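Heat shock protein STI1 (Saccharomyces cerevisiae, PDB 3UPV) acts as an adaptor between the chaperones Hsp70 and Hsp90, this chain being its TPR2B domain, captured with a C-terminal peptide of Hsp70. Local coordinates at residues K3-E6 with A7-E10; E13-K17 with S18-N22; E56-A59 with D60-A64. All coordinates share one frame; numbering follows the deposited sequence.

Contact 1 (K3-E6 with A7-E10)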
loop_
_atom_site.group_PDB
_atom_site.type_symbol
_atom_site.label_atom_id
_atom_site.label_comp_id
_atom_site.label_asym_id
_atom_site.label_seq_id
_atom_site.Cartn_x
_atom_site.Cartn_y
_atom_site.Cartn_z
ATOM N N LYS A 3 13.600 -17.324 3.037
ATOM C CA LYS A 3 13.512 -16.514 4.244
ATOM C C LYS A 3 12.733 -15.198 4.027
ATOM O O LYS A 3 12.104 -14.686 4.939
ATOM C CB LYS A 3 14.887 -16.203 4.786
ATOM C CG LYS A 3 15.541 -17.436 5.376
ATOM C CD LYS A 3 16.861 -17.086 5.985
ATOM C CE LYS A 3 17.179 -17.984 7.170
ATOM N NZ LYS A 3 18.659 -18.007 7.459
ATOM N N ALA A 4 12.734 -14.698 2.810
ATOM C CA ALA A 4 11.881 -13.521 2.475
ATOM C C ALA A 4 10.433 -13.938 2.499
ATOM O O ALA A 4 9.589 -13.222 3.023
ATOM C CB ALA A 4 12.263 -12.951 1.072
ATOM N N GLU A 5 10.182 -15.130 1.958
ATOM C CA GLU A 5 8.877 -15.707 1.935
ATOM C C GLU A 5 8.351 -16.011 3.354
ATOM O O GLU A 5 7.194 -15.717 3.642
ATOM C CB GLU A 5 8.882 -16.931 1.028
ATOM C CG GLU A 5 7.552 -17.591 0.940
ATOM C CD GLU A 5 6.491 -16.764 0.161
ATOM O OE1 GLU A 5 5.355 -17.291 0.086
ATOM O OE2 GLU A 5 6.791 -15.668 -0.366
ATOM N N GLU A 6 9.186 -16.595 4.226
ATOM C CA GLU A 6 8.796 -16.795 5.625
ATOM C C GLU A 6 8.441 -15.469 6.279
ATOM O O GLU A 6 7.446 -15.377 7.052
ATOM C CB GLU A 6 9.918 -17.463 6.385
ATOM C CG GLU A 6 9.874 -17.379 7.914
ATOM C CD GLU A 6 11.095 -18.038 8.523
ATOM O OE1 GLU A 6 12.084 -18.172 7.786
ATOM O OE2 GLU A 6 11.102 -18.433 9.714
ATOM N N ALA A 7 9.310 -14.476 6.066
ATOM C CA ALA A 7 8.989 -13.135 6.568
ATOM C C ALA A 7 7.667 -12.562 6.064
ATOM O O ALA A 7 6.857 -12.036 6.856
ATOM C CB ALA A 7 10.187 -12.139 6.339
ATOM N N ARG A 8 7.352 -12.798 4.790
ATOM C CA ARG A 8 6.060 -12.315 4.239
ATOM C C ARG A 8 4.896 -13.043 4.969
ATOM O O ARG A 8 3.852 -12.438 5.246
ATOM C CB ARG A 8 6.024 -12.643 2.744
ATOM C CG ARG A 8 4.709 -12.222 1.981
ATOM C CD ARG A 8 4.710 -12.726 0.522
ATOM N NE ARG A 8 4.351 -14.146 0.450
ATOM C CZ ARG A 8 3.142 -14.649 0.675
ATOM N NH1 ARG A 8 2.966 -15.964 0.607
ATOM N NH2 ARG A 8 2.109 -13.862 0.927
ATOM N N LEU A 9 5.064 -14.344 5.251
ATOM C CA LEU A 9 3.996 -15.125 5.915
ATOM C C LEU A 9 3.789 -14.756 7.338
ATOM O O LEU A 9 2.654 -14.692 7.782
ATOM C CB LEU A 9 4.268 -16.626 5.842
ATOM C CG LEU A 9 4.143 -17.162 4.416
ATOM C CD1 LEU A 9 4.783 -18.571 4.187
ATOM C CD2 LEU A 9 2.635 -17.154 4.096
ATOM N N GLU A 10 4.899 -14.529 8.041
ATOM C CA GLU A 10 4.906 -14.001 9.379
ATOM C C GLU A 10 4.197 -12.653 9.393
ATOM O O GLU A 10 3.343 -12.411 10.273
ATOM C CB GLU A 10 6.314 -13.880 9.985
ATOM C CG GLU A 10 6.929 -15.227 10.341
ATOM C CD GLU A 10 8.430 -15.165 10.677
ATOM O OE1 GLU A 10 9.039 -16.252 10.716
ATOM O OE2 GLU A 10 8.999 -14.069 10.917
#

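Contact 2 (E13-K17 with S18-N22)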
loop_
_atom_site.group_PDB
_atom_site.type_symbol
_atom_site.label_atom_id
_atom_site.label_comp_id
_atom_site.label_asym_id
_atom_site.label_seq_id
_atom_site.Cartn_x
_atom_site.Cartn_y
_atom_site.Cartn_z
ATOM N N GLU A 13 0.513 -13.095 8.993
ATOM C CA GLU A 13 -0.090 -13.541 10.242
ATOM C C GLU A 13 -0.217 -12.398 11.307
ATOM O O GLU A 13 -1.283 -12.252 11.948
ATOM C CB GLU A 13 0.660 -14.764 10.802
ATOM C CG GLU A 13 0.018 -15.396 12.036
ATOM C CD GLU A 13 -1.349 -16.072 11.762
ATOM O OE1 GLU A 13 -1.760 -16.188 10.560
ATOM O OE2 GLU A 13 -2.004 -16.511 12.763
ATOM N N TYR A 14 0.855 -11.627 11.510
ATOM C CA TYR A 14 0.800 -10.501 12.449
ATOM C C TYR A 14 -0.278 -9.497 12.048
ATOM O O TYR A 14 -1.067 -9.027 12.899
ATOM C CB TYR A 14 2.146 -9.768 12.521
ATOM C CG TYR A 14 3.162 -10.513 13.384
ATOM C CD1 TYR A 14 2.794 -11.069 14.635
ATOM C CD2 TYR A 14 4.497 -10.673 12.943
ATOM C CE1 TYR A 14 3.719 -11.757 15.382
ATOM C CE2 TYR A 14 5.424 -11.366 13.714
ATOM C CZ TYR A 14 5.020 -11.906 14.918
ATOM O OH TYR A 14 5.921 -12.585 15.688
ATOM N N PHE A 15 -0.375 -9.250 10.753
ATOM C CA PHE A 15 -1.272 -8.213 10.252
ATOM C C PHE A 15 -2.729 -8.688 10.502
ATOM O O PHE A 15 -3.630 -7.939 10.988
ATOM C CB PHE A 15 -0.971 -7.924 8.765
ATOM C CG PHE A 15 -1.705 -6.737 8.233
ATOM C CD1 PHE A 15 -1.112 -5.492 8.315
ATOM C CD2 PHE A 15 -2.994 -6.862 7.720
ATOM C CE1 PHE A 15 -1.765 -4.347 7.868
ATOM C CE2 PHE A 15 -3.699 -5.696 7.237
ATOM C CZ PHE A 15 -3.110 -4.454 7.336
ATOM N N THR A 16 -2.927 -9.975 10.241
ATOM C CA THR A 16 -4.223 -10.595 10.331
ATOM C C THR A 16 -4.720 -10.500 11.758
ATOM O O THR A 16 -5.925 -10.329 11.992
ATOM C CB THR A 16 -4.126 -12.031 9.815
ATOM O OG1 THR A 16 -3.891 -11.990 8.400
ATOM C CG2 THR A 16 -5.389 -12.770 10.050
ATOM N N LYS A 17 -3.787 -10.450 12.708
ATOM C CA LYS A 17 -4.148 -10.429 14.134
ATOM C C LYS A 17 -4.104 -9.016 14.689
ATOM O O LYS A 17 -4.269 -8.802 15.907
ATOM C CB LYS A 17 -3.220 -11.355 14.959
ATOM C CG LYS A 17 -3.227 -12.813 14.542
ATOM C CD LYS A 17 -4.235 -13.645 15.358
ATOM C CE LYS A 17 -5.371 -14.240 14.530
ATOM N NZ LYS A 17 -6.340 -14.896 15.481
ATOM N N SER A 18 -3.930 -8.058 13.789
ATOM C CA SER A 18 -3.863 -6.635 14.124
ATOM C C SER A 18 -2.676 -6.327 15.012
ATOM O O SER A 18 -2.669 -5.322 15.732
ATOM C CB SER A 18 -5.213 -6.135 14.740
ATOM O OG SER A 18 -6.309 -6.603 13.942
ATOM N N ASP A 19 -1.637 -7.157 14.956
ATOM C CA ASP A 19 -0.380 -6.805 15.654
ATOM C C ASP A 19 0.497 -5.980 14.717
ATOM O O ASP A 19 1.422 -6.513 14.037
ATOM C CB ASP A 19 0.310 -8.088 16.076
ATOM C CG ASP A 19 1.597 -7.873 16.865
ATOM O OD1 ASP A 19 2.047 -8.895 17.418
ATOM O OD2 ASP A 19 2.178 -6.751 16.999
ATOM N N TRP A 20 0.203 -4.687 14.628
ATOM C CA TRP A 20 0.883 -3.860 13.630
ATOM C C TRP A 20 2.387 -3.768 13.833
ATOM O O TRP A 20 3.154 -3.790 12.829
ATOM C CB TRP A 20 0.288 -2.468 13.590
ATOM C CG TRP A 20 -1.196 -2.466 13.678
ATOM C CD1 TRP A 20 -1.967 -1.780 14.593
ATOM C CD2 TRP A 20 -2.117 -3.180 12.833
ATOM N NE1 TRP A 20 -3.292 -2.019 14.365
ATOM C CE2 TRP A 20 -3.430 -2.886 13.308
ATOM C CE3 TRP A 20 -1.970 -4.032 11.722
ATOM C CZ2 TRP A 20 -4.598 -3.392 12.673
ATOM C CZ3 TRP A 20 -3.115 -4.562 11.114
ATOM C CH2 TRP A 20 -4.431 -4.260 11.605
ATOM N N PRO A 21 2.856 -3.606 15.081
ATOM C CA PRO A 21 4.289 -3.388 15.224
ATOM C C PRO A 21 5.087 -4.626 14.840
ATOM O O PRO A 21 6.194 -4.481 14.247
ATOM C CB PRO A 21 4.450 -3.109 16.726
ATOM C CG PRO A 21 3.164 -2.452 17.060
ATOM C CD PRO A 21 2.170 -3.339 16.350
ATOM N N ASN A 22 4.535 -5.805 15.105
ATOM C CA ASN A 22 5.218 -7.020 14.680
ATOM C C ASN A 22 5.151 -7.255 13.159
ATOM O O ASN A 22 6.143 -7.724 12.594
ATOM C CB ASN A 22 4.756 -8.265 15.499
ATOM C CG ASN A 22 5.474 -8.369 16.828
ATOM O OD1 ASN A 22 6.692 -8.095 16.914
ATOM N ND2 ASN A 22 4.736 -8.744 17.889
HETATM O O HOH W 1 -7.326 -8.913 13.989
#

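Contact 3 (E56-A59 with D60-A64)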
loop_
_atom_site.group_PDB
_atom_site.type_symbol
_atom_site.label_atom_id
_atom_site.label_comp_id
_atom_site.label_asym_id
_atom_site.label_seq_id
_atom_site.Cartn_x
_atom_site.Cartn_y
_atom_site.Cartn_z
ATOM N N GLU A 56 6.043 7.764 6.665
ATOM C CA GLU A 56 6.700 6.449 6.442
ATOM C C GLU A 56 5.900 5.556 5.502
ATOM O O GLU A 56 6.468 4.957 4.575
ATOM C CB GLU A 56 6.993 5.769 7.780
ATOM C CG GLU A 56 8.001 6.615 8.528
ATOM C CD GLU A 56 7.383 7.747 9.412
ATOM O OE1 GLU A 56 8.181 8.424 10.133
ATOM O OE2 GLU A 56 6.126 7.941 9.452
ATOM N N ALA A 57 4.588 5.461 5.742
ATOM C CA ALA A 57 3.751 4.642 4.853
ATOM C C ALA A 57 3.845 5.155 3.442
ATOM O O ALA A 57 3.956 4.380 2.445
ATOM C CB ALA A 57 2.286 4.623 5.319
ATOM N N ILE A 58 3.791 6.473 3.312
ATOM C CA ILE A 58 3.804 7.025 1.941
ATOM C C ILE A 58 5.169 6.785 1.246
ATOM O O ILE A 58 5.213 6.462 0.057
ATOM C CB ILE A 58 3.445 8.579 1.964
ATOM C CG1 ILE A 58 1.919 8.744 2.263
ATOM C CG2 ILE A 58 3.814 9.256 0.678
ATOM C CD1 ILE A 58 1.495 10.174 2.754
ATOM N N ALA A 59 6.243 6.932 2.008
ATOM C CA ALA A 59 7.573 6.649 1.501
ATOM C C ALA A 59 7.668 5.195 1.040
ATOM O O ALA A 59 8.215 4.948 -0.011
ATOM C CB ALA A 59 8.593 6.952 2.496
ATOM N N ASP A 60 7.052 4.267 1.790
ATOM C CA ASP A 60 7.120 2.849 1.368
ATOM C C ASP A 60 6.269 2.573 0.135
ATOM O O ASP A 60 6.618 1.762 -0.729
ATOM C CB ASP A 60 6.658 1.931 2.525
ATOM C CG ASP A 60 7.812 1.567 3.488
ATOM O OD1 ASP A 60 7.471 1.009 4.566
ATOM O OD2 ASP A 60 9.021 1.730 3.166
ATOM N N CYS A 61 5.090 3.192 0.064
ATOM C CA CYS A 61 4.297 3.049 -1.117
ATOM C C CYS A 61 5.058 3.597 -2.340
ATOM O O CYS A 61 5.020 2.942 -3.421
ATOM C CB CYS A 61 3.000 3.839 -0.995
ATOM S SG CYS A 61 1.815 3.124 0.169
ATOM N N ASN A 62 5.713 4.757 -2.202
ATOM C CA ASN A 62 6.560 5.297 -3.290
ATOM C C ASN A 62 7.671 4.320 -3.724
ATOM O O ASN A 62 7.934 4.099 -4.924
ATOM C CB ASN A 62 7.082 6.687 -2.912
ATOM C CG ASN A 62 6.025 7.716 -3.076
ATOM O OD1 ASN A 62 5.891 8.638 -2.262
ATOM N ND2 ASN A 62 5.210 7.541 -4.121
ATOM N N LYS A 63 8.284 3.679 -2.757
ATOM C CA LYS A 63 9.325 2.679 -3.053
ATOM C C LYS A 63 8.709 1.434 -3.765
ATOM O O LYS A 63 9.316 0.899 -4.685
ATOM C CB LYS A 63 10.068 2.318 -1.755
ATOM C CG LYS A 63 11.465 1.657 -1.911
ATOM C CD LYS A 63 12.570 2.667 -2.323
ATOM C CE LYS A 63 13.190 3.432 -1.132
ATOM N NZ LYS A 63 14.484 4.231 -1.425
ATOM N N ALA A 64 7.540 0.972 -3.315
ATOM C CA ALA A 64 6.852 -0.127 -3.971
ATOM C C ALA A 64 6.570 0.199 -5.429
ATOM O O ALA A 64 6.727 -0.661 -6.304
ATOM C CB ALA A 64 5.517 -0.450 -3.261
#

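Contact 1 (K3-E6 with A7-E10)
Glu5 and Arg8 meet because both side chains set out with CG anti to the backbone N (chi1 -180° and 179°) and then bend, Glu5 at chi2 and Arg8 at chi3. The two chains run side by side and point the same way. Arg8 grips the carboxylate side-on with two nitrogens, one for each oxygen. Its NH1 bonds to Glu5 OE1 at 2.8 Å, and its NE bonds to Glu5 OE2 at 3.0 Å. Both bonds are nearly straight. The oxygens lie at the edge of the guanidinium, close to its plane. The carboxylate itself is turned, and both nitrogens meet it from above its plane. Two bonds to one partner hold the guanidinium against rotation. Its remaining nitrogen, NH2, makes a salt bridge to the backbone of the bound peptide. Glu5 thus probably acts as a second-shell residue that positions a peptide-binding arginine.

Starting one residue later, Glu6 and Glu10 also lie side by side. Glu10 OE1 comes within 3.1 Å of Glu6 CG and 3.2 Å of Glu6 OE2. Two like charges this close would probably raise the proton affinity of one of them. Beneath the side chains the backbone is regular alpha-helix, with Ala7 N bonded to Lys3 O and Arg8 N to Ala4 O.

All of this belongs to helix 2-16, most of which lies in TPR 7. Ala4 and Ala7 pack on helix 20-33, at Arg33 and Glu29. Arg8 touches Met30 of the same helix, and both Glu5 and Arg8 reach Arg39 of helix 38-50.

Contact 2 (E13-K17 with S18-N22)
Asn22 lays its CB over the face of the Tyr14 ring, 3.3 Å from the ring centroid and almost on the ring normal, a CH-pi contact. Next to Tyr14, Phe15 offers its ring face to an edge of Trp20. Trp20 CZ3 sits over the middle of that ring, 3.5 Å from Phe15 CE1. The pair is T-shaped, with planes at 64°. With CG anti to the backbone N (chi1 -171°), the Phe15 ring lies where Trp20 CZ3 covers its face, and it also packs on Ala46 and on the backbone of the bound peptide. With an alanine in place of Tyr14, Asn22 CB would probably lose the ring face it rests on and a gap would open beside Asp19.

These side chains meet across a tight helix-to-helix turn within TPR 7. A Schellman motif ends helix 2-16: Asp19 N bonds to Tyr14 O and Ser18 N to Phe15 O, both at 2.8 Å. Ser18 takes a positive phi of 63° as its C-prime residue. Asp19 then N-caps helix 20-33. Its OD2 accepts from Asn22 N, while OD1 takes Asn22 ND2 at 2.7 Å on the syn side, which fixes the amide. Further out, one water joins Thr16 O to Ser18 OG.

Contact 3 (E56-A59 with D60-A64)
Glu56 O accepts from Asp60 N at 2.9 Å, the first of four successive i to i+4 backbone bonds. The Asp60 side chain starts beside this bond, with its CB 3.7 Å from Glu56 O. Its carboxylate then goes to a partner in the preceding helix, where OD1 forms a salt bridge with Arg44 NE of helix 38-50. Ala57 is next. Its O accepts from Cys61 N, and Cys61 SG lies 3.4 Å from the same oxygen. That sulfur is anti to its own carbonyl carbon (chi1 -71°), which lays it back along the helix toward Ala57.

Ile58 O accepts from Asn62 N at 2.9 Å. The Ile58 and Asn62 side chains lie side by side and point the same way. Ile58 also packs on Ala81 of helix 72-84. Ala59 O closes the series with Lys63 N at 3.0 Å. The Ala59 methyl is on an exposed side of the helix.

Besides Asp60, the buried residues are small: Ala57, Cys61 and Ala64. Cys61 meets Ala45 of helix 38-50 and Arg77 and Lys78 of helix 72-84, and Ala64 meets Ala74. Helix 54-67 thus packs on both neighbours, the antiparallel stacking typical of the tetratricopeptide repeat, here TPR 8.

The three contacts come in series along the chain, and each is local to a helix or a turn. Contacts 1 and 2 share helix 2-16 of TPR 7, with centres about 13 Å apart. Contact 2 then leads into helix 20-33, the partner helix of that repeat. Contact 3 lies on helix 54-67 of TPR 8, nearer the centre of the chain. Its centre is about 20 Å from that of contact 1 and 19 Å from that of contact 2, and it touches neither. Helix 38-50 links all three, since side chains of each contact pack on it. Contacts 1 and 2 both reach the bound peptide, whereas the side chains of contact 3 pack helix 54-67 on helices 38-50 and 72-84.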